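Local coordinates for spindle assembly abnormal protein 6 homolog (Drosophila melanogaster, PDB 5AL7) that builds the central scaffold of the centriole cartwheel, assembling as nine homodimers that set its ninefold symmetry, at residues M17-S22 against V55-L60; N35-M40 against H119-D124; K115-L120 against V141-D146. The protein carries 1 engineered substitution. All coordinates share one frame; numbering follows the deposited sequence.

Contact 1 (M17-S22 against V55-L60); sequences MDYGKS and VDFKEL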
loop_
_atom_site.group_PDB
_atom_site.type_symbol
_atom_site.label_atom_id
_atom_site.label_comp_id
_atom_site.label_asym_id
_atom_site.label_seq_id
_atom_site.Cartn_x
_atom_site.Cartn_y
_atom_site.Cartn_z
ATOM N N MET A 17 -5.409 14.827 7.845
ATOM C CA MET A 17 -4.600 14.864 9.054
ATOM C C MET A 17 -3.116 14.766 8.693
ATOM O O MET A 17 -2.445 13.797 9.039
ATOM C CB MET A 17 -5.021 13.751 10.012
ATOM C CG MET A 17 -6.472 13.881 10.476
ATOM S SD MET A 17 -6.820 15.341 11.493
ATOM C CE MET A 17 -6.123 14.811 13.058
ATOM N N ASP A 18 -2.634 15.757 7.944
ATOM C CA ASP A 18 -1.241 15.822 7.515
ATOM C C ASP A 18 -0.443 16.754 8.429
ATOM O O ASP A 18 0.001 17.826 8.004
ATOM C CB ASP A 18 -1.156 16.295 6.062
ATOM C CG ASP A 18 0.170 15.928 5.397
ATOM O OD1 ASP A 18 1.044 15.351 6.092
ATOM O OD2 ASP A 18 0.335 16.220 4.182
ATOM N N TYR A 19 -0.297 16.363 9.693
ATOM C CA TYR A 19 0.379 17.210 10.668
ATOM C C TYR A 19 1.600 16.521 11.259
ATOM O O TYR A 19 2.081 16.904 12.334
ATOM C CB TYR A 19 -0.580 17.629 11.786
ATOM C CG TYR A 19 -1.748 18.433 11.284
ATOM C CD1 TYR A 19 -1.597 19.767 10.933
ATOM C CD2 TYR A 19 -3.013 17.854 11.160
ATOM C CE1 TYR A 19 -2.668 20.510 10.463
ATOM C CE2 TYR A 19 -4.090 18.586 10.693
ATOM C CZ TYR A 19 -3.910 19.915 10.348
ATOM O OH TYR A 19 -4.974 20.649 9.883
ATOM N N GLY A 20 2.084 15.493 10.573
ATOM C CA GLY A 20 3.319 14.848 10.966
ATOM C C GLY A 20 3.294 14.326 12.381
ATOM O O GLY A 20 2.339 13.675 12.803
ATOM N N LYS A 21 4.354 14.625 13.118
ATOM C CA LYS A 21 4.534 14.106 14.458
ATOM C C LYS A 21 3.462 14.603 15.435
ATOM O O LYS A 21 3.337 14.071 16.538
ATOM C CB LYS A 21 5.919 14.476 14.972
ATOM C CG LYS A 21 7.080 13.740 14.325
ATOM C CD LYS A 21 8.394 14.344 14.851
ATOM C CE LYS A 21 9.635 13.750 14.203
ATOM N NZ LYS A 21 9.904 12.359 14.671
ATOM N N SER A 22 2.702 15.624 15.043
ATOM C CA SER A 22 1.610 16.139 15.879
ATOM C C SER A 22 0.350 15.272 15.829
ATOM O O SER A 22 -0.585 15.486 16.596
ATOM C CB SER A 22 1.253 17.569 15.488
ATOM O OG SER A 22 2.171 18.486 16.048
ATOM N N VAL A 55 -4.961 16.099 16.788
ATOM C CA VAL A 55 -3.769 16.932 16.689
ATOM C C VAL A 55 -3.356 17.406 18.089
ATOM O O VAL A 55 -4.202 17.766 18.907
ATOM C CB VAL A 55 -4.010 18.150 15.763
ATOM C CG1 VAL A 55 -2.723 18.851 15.482
ATOM C CG2 VAL A 55 -4.622 17.703 14.455
ATOM N N ASP A 56 -2.062 17.384 18.378
ATOM C CA ASP A 56 -1.598 17.692 19.729
ATOM C C ASP A 56 -1.630 19.194 20.078
ATOM O O ASP A 56 -1.889 19.572 21.230
ATOM C CB ASP A 56 -0.185 17.114 19.932
ATOM C CG ASP A 56 0.914 17.944 19.274
ATOM O OD1 ASP A 56 0.643 18.664 18.294
ATOM O OD2 ASP A 56 2.071 17.852 19.735
ATOM N N PHE A 57 -1.360 20.039 19.092
ATOM C CA PHE A 57 -1.242 21.474 19.321
ATOM C C PHE A 57 -2.538 22.273 19.129
ATOM O O PHE A 57 -2.585 23.460 19.442
ATOM C CB PHE A 57 -0.133 22.046 18.432
ATOM C CG PHE A 57 -0.401 21.951 16.956
ATOM C CD1 PHE A 57 -1.134 22.925 16.313
ATOM C CD2 PHE A 57 0.113 20.910 16.211
ATOM C CE1 PHE A 57 -1.360 22.855 14.961
ATOM C CE2 PHE A 57 -0.108 20.841 14.857
ATOM C CZ PHE A 57 -0.847 21.813 14.232
ATOM N N LYS A 58 -3.559 21.646 18.561
ATOM C CA LYS A 58 -4.847 22.307 18.377
ATOM C C LYS A 58 -6.014 21.338 18.555
ATOM O O LYS A 58 -5.862 20.132 18.404
ATOM C CB LYS A 58 -4.909 22.970 17.001
ATOM C CG LYS A 58 -4.851 22.012 15.824
ATOM C CD LYS A 58 -5.035 22.783 14.525
ATOM C CE LYS A 58 -4.875 21.902 13.295
ATOM N NZ LYS A 58 -5.090 22.670 12.029
ATOM N N GLU A 59 -7.174 21.866 18.916
ATOM C CA GLU A 59 -8.365 21.032 19.054
ATOM C C GLU A 59 -8.842 20.610 17.682
ATOM O O GLU A 59 -9.479 21.386 16.957
ATOM C CB GLU A 59 -9.474 21.769 19.802
ATOM C CG GLU A 59 -9.084 22.098 21.219
ATOM C CD GLU A 59 -10.114 22.928 21.913
ATOM O OE1 GLU A 59 -10.947 23.542 21.210
ATOM O OE2 GLU A 59 -10.055 23.008 23.155
ATOM N N LEU A 60 -8.466 19.396 17.304
ATOM C CA LEU A 60 -8.888 18.838 16.033
ATOM C C LEU A 60 -8.944 17.323 16.103
ATOM O O LEU A 60 -7.935 16.660 16.340
ATOM C CB LEU A 60 -7.956 19.287 14.915
ATOM C CG LEU A 60 -8.359 18.835 13.515
ATOM C CD1 LEU A 60 -9.727 19.383 13.122
ATOM C CD2 LEU A 60 -7.312 19.285 12.532
#
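Val55 CG2 meets both Met17 CE, at 3.5 Å, and Tyr19 CD2, at 3.7 Å, and the three side chains make the apolar centre. Here the loop that leads into strand 23-36 lies on the beta-hairpin turn joining strands 44-55 and 60-67 of the globular head, a domain of the XRCC4-like clan. The Met17 chain bends at both chi2 and chi3 to bring CE to the valine, and the Leu60 side chain passes it running the opposite way, with Met17 SD near Leu60 CD2. Leu60 CD2 comes to 3.8 Å from Tyr19 CE2, and the leucine rests in turn on Thr78 and Asp80 of strand 70-80. Met17 N is hydrogen-bonded to Tyr167 OH, which ties the loop to helix 161-187.

Further out, Phe57 turns its ring edge to the face of Tyr19 in an offset edge-to-face pair, planes 79° and centroids 5.9 Å apart. The extended Lys58 chain crosses Tyr19 at about a right angle, and NZ donates to Tyr19 OH. At the polar edge Ser22 is held twice by Asp56: its O accepts from Asp56 N at 3.0 Å, and its OG donates to Asp56 OD1 at 2.7 Å from above the carboxylate plane, 41° out of it.

Contact 2 (N35-M40 against H119-D124); sequences NFNGDM and HLTTRD. Unlike the reference sequence in segment 35-40: Asp39 (reference Glu).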
loop_
_atom_site.group_PDB
_atom_site.type_symbol
_atom_site.label_atom_id
_atom_site.label_comp_id
_atom_site.label_asym_id
_atom_site.label_seq_id
_atom_site.Cartn_x
_atom_site.Cartn_y
_atom_site.Cartn_z
ATOM N N ASN A 35 -23.057 -0.650 11.436
ATOM C CA ASN A 35 -24.370 -0.642 10.824
ATOM C C ASN A 35 -24.523 0.453 9.787
ATOM O O ASN A 35 -24.307 1.609 10.080
ATOM C CB ASN A 35 -25.443 -0.475 11.908
ATOM C CG ASN A 35 -25.713 -1.757 12.639
ATOM O OD1 ASN A 35 -26.511 -2.577 12.193
ATOM N ND2 ASN A 35 -25.012 -1.964 13.751
ATOM N N PHE A 36 -25.005 0.091 8.608
ATOM C CA PHE A 36 -25.230 1.037 7.525
ATOM C C PHE A 36 -26.725 1.305 7.355
ATOM O O PHE A 36 -27.483 0.454 6.886
ATOM C CB PHE A 36 -24.599 0.516 6.235
ATOM C CG PHE A 36 -23.114 0.790 6.130
ATOM C CD1 PHE A 36 -22.213 0.183 6.990
ATOM C CD2 PHE A 36 -22.624 1.662 5.177
ATOM C CE1 PHE A 36 -20.850 0.444 6.904
ATOM C CE2 PHE A 36 -21.261 1.920 5.083
ATOM C CZ PHE A 36 -20.373 1.314 5.951
ATOM N N ASN A 37 -27.103 2.480 7.858
ATOM C CA ASN A 37 -28.414 3.144 7.766
ATOM C C ASN A 37 -29.591 2.656 8.626
ATOM O O ASN A 37 -29.554 1.582 9.221
ATOM C CB ASN A 37 -28.853 3.203 6.326
ATOM C CG ASN A 37 -28.623 4.567 5.751
ATOM O OD1 ASN A 37 -29.410 5.484 5.984
ATOM N ND2 ASN A 37 -27.534 4.723 5.012
ATOM N N GLY A 38 -30.629 3.494 8.678
ATOM C CA GLY A 38 -31.697 3.411 9.670
ATOM C C GLY A 38 -32.639 2.223 9.691
ATOM O O GLY A 38 -32.569 1.397 10.604
ATOM N N ASP A 39 -33.558 2.184 8.730
ATOM C CA ASP A 39 -34.546 1.109 8.590
ATOM C C ASP A 39 -33.869 -0.265 8.441
ATOM O O ASP A 39 -33.208 -0.516 7.435
ATOM C CB ASP A 39 -35.443 1.409 7.385
ATOM C CG ASP A 39 -36.671 0.520 7.311
ATOM O OD1 ASP A 39 -36.811 -0.411 8.132
ATOM O OD2 ASP A 39 -37.515 0.772 6.422
ATOM N N MET A 40 -34.028 -1.139 9.440
ATOM C CA MET A 40 -33.345 -2.447 9.482
ATOM C C MET A 40 -33.732 -3.404 8.334
ATOM O O MET A 40 -33.094 -4.438 8.116
ATOM C CB MET A 40 -33.602 -3.127 10.827
ATOM C CG MET A 40 -32.786 -4.397 11.053
ATOM S SD MET A 40 -31.010 -4.099 11.217
ATOM C CE MET A 40 -30.795 -4.264 12.987
ATOM N N HIS A 119 -23.302 3.134 14.288
ATOM C CA HIS A 119 -24.173 3.292 13.129
ATOM C C HIS A 119 -23.663 4.385 12.195
ATOM O O HIS A 119 -23.058 5.361 12.617
ATOM C CB HIS A 119 -25.600 3.633 13.552
ATOM C CG HIS A 119 -26.355 2.487 14.145
ATOM N ND1 HIS A 119 -27.454 1.926 13.532
ATOM C CD2 HIS A 119 -26.190 1.816 15.311
ATOM C CE1 HIS A 119 -27.925 0.949 14.287
ATOM N NE2 HIS A 119 -27.183 0.867 15.376
ATOM N N LEU A 120 -23.946 4.208 10.918
ATOM C CA LEU A 120 -23.670 5.171 9.883
ATOM C C LEU A 120 -24.972 5.461 9.149
ATOM O O LEU A 120 -25.379 4.712 8.270
ATOM C CB LEU A 120 -22.595 4.647 8.945
ATOM C CG LEU A 120 -21.992 5.726 8.051
ATOM C CD1 LEU A 120 -21.212 6.694 8.865
ATOM C CD2 LEU A 120 -21.104 5.083 6.999
ATOM N N THR A 121 -25.667 6.500 9.591
ATOM C CA THR A 121 -26.993 6.814 9.076
ATOM C C THR A 121 -26.994 7.875 7.981
ATOM O O THR A 121 -26.360 8.904 8.108
ATOM C CB THR A 121 -27.916 7.286 10.212
ATOM O OG1 THR A 121 -27.715 6.447 11.351
ATOM C CG2 THR A 121 -29.374 7.205 9.795
ATOM N N THR A 122 -27.759 7.647 6.927
ATOM C CA THR A 122 -27.902 8.672 5.923
ATOM C C THR A 122 -28.764 9.770 6.499
ATOM O O THR A 122 -29.802 9.510 7.104
ATOM C CB THR A 122 -28.531 8.145 4.627
ATOM O OG1 THR A 122 -27.620 7.238 3.994
ATOM C CG2 THR A 122 -28.821 9.290 3.681
ATOM N N ARG A 123 -28.293 10.999 6.349
ATOM C CA ARG A 123 -29.045 12.165 6.755
ATOM C C ARG A 123 -30.263 12.330 5.843
ATOM O O ARG A 123 -30.147 12.241 4.620
ATOM C CB ARG A 123 -28.150 13.408 6.716
ATOM C CG ARG A 123 -28.665 14.557 7.557
ATOM C CD ARG A 123 -27.658 15.685 7.693
ATOM N NE ARG A 123 -26.407 15.261 8.319
ATOM C CZ ARG A 123 -25.360 16.060 8.529
ATOM N NH1 ARG A 123 -25.398 17.333 8.155
ATOM N NH2 ARG A 123 -24.266 15.585 9.111
ATOM N N ASP A 124 -31.429 12.535 6.447
ATOM C CA ASP A 124 -32.667 12.703 5.693
ATOM C C ASP A 124 -32.664 14.045 4.963
ATOM O O ASP A 124 -32.920 15.088 5.560
ATOM C CB ASP A 124 -33.882 12.593 6.617
ATOM C CG ASP A 124 -35.183 12.436 5.853
ATOM O OD1 ASP A 124 -35.230 11.588 4.936
ATOM O OD2 ASP A 124 -36.161 13.149 6.173
#
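Asn35 lies flat against His119, its CB over one imidazole face and 3.7 Å from the ring centroid, amide and ring planes 15° apart. His119 CG stands anti to the carbonyl carbon (chi1 -73°), as Asn35 CG does, and both side chains point the same way. On the opposite sheet face Phe36 and Leu120 run side by side, Phe36 CE2 touching Leu120 CD2 at 3.7 Å; this is the buried, close-packed part, backed by Cys48, Leu138 and Cys156 from other strands. Between the two faces run the backbone bonds Leu120 N to Asn35 O at 2.8 Å and Asn37 N to Leu120 O at 2.9 Å.

The far end is more exposed to solvent. At Asn37 the backbone turns off and the side chain takes over the pairing: OD1 accepts Thr122 N at 2.9 Å, the donor 49° above the amide plane, while ND2 donates to Thr122 OG1 at 2.7 Å within that plane. Gly38 and the loop after it are looser: Gly38 N lies 4.1 Å from Thr121 CG2. The parallel pairing of strands 23-36 and 117-122 joins the first and last strands in the order across the otherwise antiparallel sheet of the Sas-6 head domain.

Contact 3 (K115-L120 against V141-D146); sequences KLELHL and VEIRSD. Engineered in segment 141-146: Asp146 (natural residue Phe). With NO3 (nitrate ion), chain C.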
loop_
_atom_site.group_PDB
_atom_site.type_symbol
_atom_site.label_atom_id
_atom_site.label_comp_id
_atom_site.label_asym_id
_atom_site.label_seq_id
_atom_site.Cartn_x
_atom_site.Cartn_y
_atom_site.Cartn_z
ATOM N N LYS A 115 -20.856 -3.479 23.871
ATOM C CA LYS A 115 -21.712 -2.734 24.791
ATOM C C LYS A 115 -22.467 -1.654 24.024
ATOM O O LYS A 115 -23.557 -1.235 24.428
ATOM C CB LYS A 115 -20.893 -2.105 25.919
ATOM C CG LYS A 115 -19.987 -3.074 26.667
ATOM C CD LYS A 115 -20.773 -4.061 27.518
ATOM C CE LYS A 115 -19.885 -5.195 28.023
ATOM N NZ LYS A 115 -19.493 -6.151 26.942
ATOM N N LEU A 116 -21.869 -1.202 22.921
ATOM C CA LEU A 116 -22.497 -0.220 22.054
ATOM C C LEU A 116 -22.451 -0.666 20.601
ATOM O O LEU A 116 -21.783 -1.640 20.249
ATOM C CB LEU A 116 -21.824 1.139 22.198
ATOM C CG LEU A 116 -22.047 1.944 23.476
ATOM C CD1 LEU A 116 -21.255 3.263 23.422
ATOM C CD2 LEU A 116 -23.540 2.197 23.700
ATOM N N GLU A 117 -23.184 0.052 19.760
ATOM C CA GLU A 117 -23.205 -0.216 18.335
ATOM C C GLU A 117 -22.868 1.048 17.562
ATOM O O GLU A 117 -23.383 2.114 17.862
ATOM C CB GLU A 117 -24.572 -0.730 17.906
ATOM C CG GLU A 117 -24.832 -2.163 18.282
ATOM C CD GLU A 117 -25.935 -2.768 17.452
ATOM O OE1 GLU A 117 -26.678 -1.988 16.809
ATOM O OE2 GLU A 117 -26.062 -4.014 17.444
ATOM N N LEU A 118 -22.010 0.928 16.558
ATOM C CA LEU A 118 -21.668 2.071 15.724
ATOM C C LEU A 118 -22.530 2.069 14.465
ATOM O O LEU A 118 -22.528 1.100 13.699
ATOM C CB LEU A 118 -20.193 2.039 15.356
ATOM C CG LEU A 118 -19.608 3.318 14.784
ATOM C CD1 LEU A 118 -19.369 4.331 15.883
ATOM C CD2 LEU A 118 -18.321 2.987 14.065
ATOM N N HIS A 119 -23.302 3.134 14.288
ATOM C CA HIS A 119 -24.173 3.292 13.129
ATOM C C HIS A 119 -23.663 4.385 12.195
ATOM O O HIS A 119 -23.058 5.361 12.617
ATOM C CB HIS A 119 -25.600 3.633 13.552
ATOM C CG HIS A 119 -26.355 2.487 14.145
ATOM N ND1 HIS A 119 -27.454 1.926 13.532
ATOM C CD2 HIS A 119 -26.190 1.816 15.311
ATOM C CE1 HIS A 119 -27.925 0.949 14.287
ATOM N NE2 HIS A 119 -27.183 0.867 15.376
ATOM N N LEU A 120 -23.946 4.208 10.918
ATOM C CA LEU A 120 -23.670 5.171 9.883
ATOM C C LEU A 120 -24.972 5.461 9.149
ATOM O O LEU A 120 -25.379 4.712 8.270
ATOM C CB LEU A 120 -22.595 4.647 8.945
ATOM C CG LEU A 120 -21.992 5.726 8.051
ATOM C CD1 LEU A 120 -21.212 6.694 8.865
ATOM C CD2 LEU A 120 -21.104 5.083 6.999
ATOM N N VAL A 141 -24.945 4.092 19.317
ATOM C CA VAL A 141 -26.269 3.659 19.760
ATOM C C VAL A 141 -26.215 2.543 20.804
ATOM O O VAL A 141 -25.499 1.564 20.628
ATOM C CB VAL A 141 -27.118 3.191 18.570
ATOM C CG1 VAL A 141 -28.488 2.815 19.032
ATOM C CG2 VAL A 141 -27.218 4.292 17.523
ATOM N N GLU A 142 -26.953 2.728 21.900
ATOM C CA GLU A 142 -27.150 1.730 22.959
ATOM C C GLU A 142 -28.461 0.985 22.743
ATOM O O GLU A 142 -29.537 1.587 22.782
ATOM C CB GLU A 142 -27.167 2.393 24.337
ATOM C CG GLU A 142 -27.162 1.424 25.521
ATOM C CD GLU A 142 -27.600 2.081 26.837
ATOM O OE1 GLU A 142 -27.397 3.300 27.004
ATOM O OE2 GLU A 142 -28.131 1.371 27.719
ATOM N N ILE A 143 -28.372 -0.319 22.502
ATOM C CA ILE A 143 -29.573 -1.122 22.305
ATOM C C ILE A 143 -30.216 -1.380 23.647
ATOM O O ILE A 143 -29.550 -1.856 24.565
ATOM C CB ILE A 143 -29.284 -2.469 21.604
ATOM C CG1 ILE A 143 -28.472 -2.245 20.318
ATOM C CG2 ILE A 143 -30.588 -3.261 21.374
ATOM C CD1 ILE A 143 -29.115 -1.281 19.322
ATOM N N ARG A 144 -31.499 -1.041 23.759
ATOM C CA ARG A 144 -32.228 -1.152 25.012
ATOM C C ARG A 144 -33.545 -1.922 24.864
ATOM O O ARG A 144 -34.031 -2.124 23.752
ATOM C CB ARG A 144 -32.487 0.245 25.567
ATOM C CG ARG A 144 -31.224 0.937 26.046
ATOM C CD ARG A 144 -31.505 2.317 26.611
ATOM N NE ARG A 144 -32.518 2.276 27.664
ATOM C CZ ARG A 144 -32.251 2.056 28.946
ATOM N NH1 ARG A 144 -31.005 1.832 29.332
ATOM N NH2 ARG A 144 -33.233 2.035 29.835
ATOM N N SER A 145 -34.112 -2.344 25.994
ATOM C CA SER A 145 -35.354 -3.123 26.004
ATOM C C SER A 145 -36.580 -2.226 26.063
ATOM O O SER A 145 -37.701 -2.717 26.007
ATOM C CB SER A 145 -35.381 -4.136 27.158
ATOM O OG SER A 145 -35.314 -3.504 28.417
ATOM N N ASP A 146 -36.376 -0.926 26.255
ATOM C CA ASP A 146 -37.482 0.036 26.203
ATOM C C ASP A 146 -37.413 0.851 24.916
ATOM O O ASP A 146 -38.313 0.800 24.077
ATOM C CB ASP A 146 -37.482 0.972 27.427
ATOM C CG ASP A 146 -36.080 1.417 27.851
ATOM O OD1 ASP A 146 -35.123 1.339 27.048
ATOM O OD2 ASP A 146 -35.933 1.855 29.010
HETATM N N NO3 C . -31.935 1.811 32.753
HETATM O O1 NO3 C . -32.795 0.913 33.004
HETATM O O2 NO3 C . -32.281 3.033 32.717
HETATM O O3 NO3 C . -30.725 1.490 32.538
HETATM O O HOH W 1 -25.486 -2.026 22.557
#
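Glu117 and Val141 form a hydrogen-bonded antiparallel pair where strands 117-122 and 136-142 of the head-domain sheet lie side by side. Two backbone bonds hold it, Glu117 N to Val141 O and Val141 N to Glu117 O, each 2.9 Å. Beside this pair a water bridges Lys115 O, to which it donates, and Ile143 N, from which it accepts a weak bond.

The side-chain packing is mostly diagonal to this pair. Val141 CG2 reaches His119 CD2 at 3.5 Å, the two side chains crossing at about a right angle. Leu116 CD2 touches Glu142 CB, and this buried leucine also packs on Met107 and Cys111 of helix 97-113. On the exposed side the Ile143 CD1 methyl lies against the Glu117 carboxylate, 3.6 Å from OE1.

Glu117 OE1 also accepts from His119 NE2 at 3.2 Å; chi2 of -160° carries the Glu117 CD outward along an extended chain. An alanine in place of Glu117 would probably leave the imidazole NE2 without this carboxylate and open a gap beside the end of Ile143.

Glu142 and Asp146 gather on Arg144, beyond the strand, in a salt-bridge network. The engineered Asp146, a phenylalanine in nature, is gripped side-on: its OD1 takes Arg144 NE and its OD2 takes Arg144 NH2, each at 2.8 Å through a syn lone pair. Glu142 OE2 adds a weak bond from Arg144 NH1, its OE1 being bonded to His151. A nitrate, probably from the crystallisation liquor, sits at the guanidinium edge, its O3 accepting a weak bond from Arg144 NH1 at 3.2 Å.

How the contacts relate
Contacts 2 and 3 share strand 117-122, one on each side of it: strand 23-36 pairs parallel with it in contact 2, strand 136-142 antiparallel in contact 3. They touch, for Asn35 N lies 2.9 Å from Leu118 O, a probable hydrogen bond, and His119 and Leu120 fall in both. Contact 1 stands apart, its centre about 30 and 31 Å from theirs, where loops meet near helix 161-187. All three are partly buried. Contact 1 relies mostly on side chains, with one backbone bond, an apolar centre, an aromatic pair and a polar edge; contact 2 has backbone pairing between a buried apolar face and a polar one; contact 3 passes from backbone pairing to a charged, exposed cluster.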